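Local coordinates for Cbm77-rfpl (Ruminococcus flavefaciens, PDB 5FU5), which probably binds plant cell-wall polysaccharide as a family 77 carbohydrate-binding module of the cellulosome, at residues His10-Asn15 / Phe109-Ala114. Numbering follows the deposited sequence. Where two conformers were deposited one is given.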
loop_
_atom_site.group_PDB
_atom_site.type_symbol
_atom_site.label_atom_id
_atom_site.label_comp_id
_atom_site.label_asym_id
_atom_site.label_seq_id
_atom_site.Cartn_x
_atom_site.Cartn_y
_atom_site.Cartn_z
ATOM N N HIS A 10 4.079 4.953 4.087
ATOM C CA HIS A 10 4.569 3.874 4.912
ATOM C C HIS A 10 5.572 3.046 4.152
ATOM O O HIS A 10 5.239 2.446 3.122
ATOM C CB HIS A 10 3.467 2.971 5.429
ATOM C CG HIS A 10 3.973 1.990 6.431
ATOM N ND1 HIS A 10 4.363 2.371 7.704
ATOM C CD2 HIS A 10 4.279 0.684 6.316
ATOM C CE1 HIS A 10 4.867 1.322 8.323
ATOM N NE2 HIS A 10 4.837 0.290 7.511
ATOM N N ASP A 11 6.803 2.980 4.709
ATOM C CA ASP A 11 7.900 2.230 4.164
ATOM C C ASP A 11 8.055 1.003 5.056
ATOM O O ASP A 11 8.385 1.121 6.285
ATOM C CB ASP A 11 9.147 3.142 4.176
ATOM C CG ASP A 11 10.415 2.478 3.772
ATOM O OD1 ASP A 11 10.533 1.250 3.796
ATOM O OD2 ASP A 11 11.395 3.249 3.475
ATOM N N PHE A 12 7.748 -0.187 4.514
ATOM C CA PHE A 12 7.826 -1.401 5.304
ATOM C C PHE A 12 9.222 -1.847 5.725
ATOM O O PHE A 12 9.351 -2.614 6.672
ATOM C CB PHE A 12 7.086 -2.571 4.585
ATOM C CG PHE A 12 5.589 -2.427 4.600
ATOM C CD1 PHE A 12 4.805 -2.855 5.674
ATOM C CD2 PHE A 12 4.956 -1.823 3.524
ATOM C CE1 PHE A 12 3.421 -2.682 5.634
ATOM C CE2 PHE A 12 3.602 -1.666 3.513
ATOM C CZ PHE A 12 2.832 -2.083 4.565
ATOM N N THR A 13 10.240 -1.399 5.000
ATOM C CA THR A 13 11.632 -1.656 5.393
ATOM C C THR A 13 12.033 -0.798 6.592
ATOM O O THR A 13 12.526 -1.319 7.562
ATOM C CB THR A 13 12.601 -1.458 4.205
ATOM O OG1 THR A 13 12.226 -2.319 3.100
ATOM C CG2 THR A 13 13.995 -1.800 4.619
ATOM N N ALA A 14 11.763 0.501 6.532
ATOM C CA ALA A 14 12.170 1.402 7.613
ATOM C C ALA A 14 11.357 1.217 8.879
ATOM O O ALA A 14 11.902 1.345 9.969
ATOM C CB ALA A 14 12.079 2.838 7.170
ATOM N N ASN A 15 10.056 0.908 8.722
ATOM C CA ASN A 15 9.114 1.015 9.827
ATOM C C ASN A 15 8.263 -0.223 10.070
ATOM O O ASN A 15 7.376 -0.211 10.917
ATOM C CB ASN A 15 8.227 2.256 9.692
ATOM C CG ASN A 15 9.020 3.562 9.796
ATOM O OD1 ASN A 15 9.113 4.332 8.844
ATOM N ND2 ASN A 15 9.625 3.779 10.943
ATOM N N PHE A 109 5.683 -3.525 -0.537
ATOM C CA PHE A 109 6.901 -2.852 -0.008
ATOM C C PHE A 109 6.752 -1.395 0.407
ATOM O O PHE A 109 7.529 -0.886 1.238
ATOM C CB PHE A 109 8.041 -2.991 -1.016
ATOM C CG PHE A 109 8.575 -4.393 -1.159
ATOM C CD1 PHE A 109 7.890 -5.366 -1.880
ATOM C CD2 PHE A 109 9.794 -4.765 -0.628
ATOM C CE1 PHE A 109 8.368 -6.644 -1.990
ATOM C CE2 PHE A 109 10.290 -6.033 -0.784
ATOM C CZ PHE A 109 9.594 -6.988 -1.466
ATOM N N TYR A 110 5.784 -0.690 -0.145
ATOM C CA TYR A 110 5.636 0.751 0.077
ATOM C C TYR A 110 4.205 1.145 -0.190
ATOM O O TYR A 110 3.572 0.587 -1.099
ATOM C CB TYR A 110 6.596 1.519 -0.855
ATOM C CG TYR A 110 6.728 3.029 -0.563
ATOM C CD1 TYR A 110 7.516 3.503 0.473
ATOM C CD2 TYR A 110 6.055 3.954 -1.363
ATOM C CE1 TYR A 110 7.611 4.863 0.693
ATOM C CE2 TYR A 110 6.119 5.302 -1.144
ATOM C CZ TYR A 110 6.904 5.761 -0.145
ATOM O OH TYR A 110 6.930 7.138 0.014
ATOM N N MET A 111 3.719 2.116 0.554
ATOM C CA MET A 111 2.437 2.686 0.223
ATOM C C MET A 111 2.342 4.145 0.576
ATOM O O MET A 111 3.064 4.651 1.455
ATOM C CB MET A 111 1.302 1.863 0.818
ATOM C CG MET A 111 1.226 1.810 2.307
ATOM S SD MET A 111 -0.117 0.765 2.932
ATOM C CE MET A 111 0.522 0.845 4.588
ATOM N N GLU A 112 1.517 4.851 -0.207
ATOM C CA GLU A 112 1.289 6.268 -0.040
ATOM C C GLU A 112 -0.163 6.596 -0.292
ATOM O O GLU A 112 -0.763 6.032 -1.186
ATOM C CB GLU A 112 2.157 7.090 -1.004
ATOM C CG GLU A 112 1.573 8.466 -1.222
ATOM C CD GLU A 112 2.492 9.448 -1.853
ATOM O OE1 GLU A 112 3.471 9.040 -2.528
ATOM O OE2 GLU A 112 2.197 10.635 -1.640
ATOM N N TYR A 113 -0.703 7.512 0.499
ATOM C CA TYR A 113 -2.015 8.076 0.247
ATOM C C TYR A 113 -1.817 9.571 0.091
ATOM O O TYR A 113 -1.375 10.231 1.032
ATOM C CB TYR A 113 -3.046 7.769 1.359
ATOM C CG TYR A 113 -4.391 8.277 0.965
ATOM C CD1 TYR A 113 -5.078 7.668 -0.098
ATOM C CD2 TYR A 113 -4.937 9.430 1.510
ATOM C CE1 TYR A 113 -6.287 8.165 -0.542
ATOM C CE2 TYR A 113 -6.154 9.949 1.048
ATOM C CZ TYR A 113 -6.837 9.256 0.024
ATOM O OH TYR A 113 -8.031 9.738 -0.453
ATOM N N ALA A 114 -2.144 10.089 -1.094
ATOM C CA ALA A 114 -2.042 11.523 -1.432
ATOM C C ALA A 114 -3.424 12.108 -1.336
ATOM O O ALA A 114 -4.251 11.842 -2.194
ATOM C CB ALA A 114 -1.467 11.705 -2.817
HETATM O O HOH W 1 9.824 -2.212 1.924
#
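Met111, in the conformer given, brings its terminal methyl against both His10 and Phe12, with CE 3.7 Å from His10 CB and just as near Phe12 CZ, oblique to both rings. The setting is the antiparallel beta-sheet framework of this CBM77 module, probably a beta-sandwich as in many carbohydrate-binding modules; the end of strand 4-11 lies against strand 107-116 and then passes into a short, weakly bonded helical turn. The torsions of this Met111 conformer explain the reach: CG sits between the backbone N and the carbonyl carbon (chi1 65°), and the chain runs extended from there. The two aromatic groups it joins also touch each other, as His10 CD2 stands 3.4 Å above the plane of the Phe12 ring, over its centre. Ile24 of strand 23-29 packs against all three side chains, which places them in the hydrophobic interior, while the polar end of His10 is held through NE2 by Gly16 O.

The backbones of His10 and Met111 form a hydrogen-bonded pair: His10 N donates to Met111 O at 2.8 Å, and Met111 N returns the bond to His10 O. Asp11 and Tyr110 follow as a non-hydrogen-bonded pair whose side chains lie on the other face of the sheet, Asp11 CB approaching Tyr110 CD1. Beyond them the pairing fades. Phe12 N reaches Phe109 O only weakly, at 3.4 Å, and that same oxygen lies at the edge of the Phe12 ring. Phe109 and Tyr110 together face Val67 on strand 62-68, a classic beta bulge. Asp11 meanwhile serves as N-cap of the helical turn: Ala14 N approaches OD1 from above the carboxylate plane, and Thr13 N adds a weak bond. A water bridges the two segments here, accepting from Thr13 OG1 and donating to Phe109 O, each at 2.7 Å.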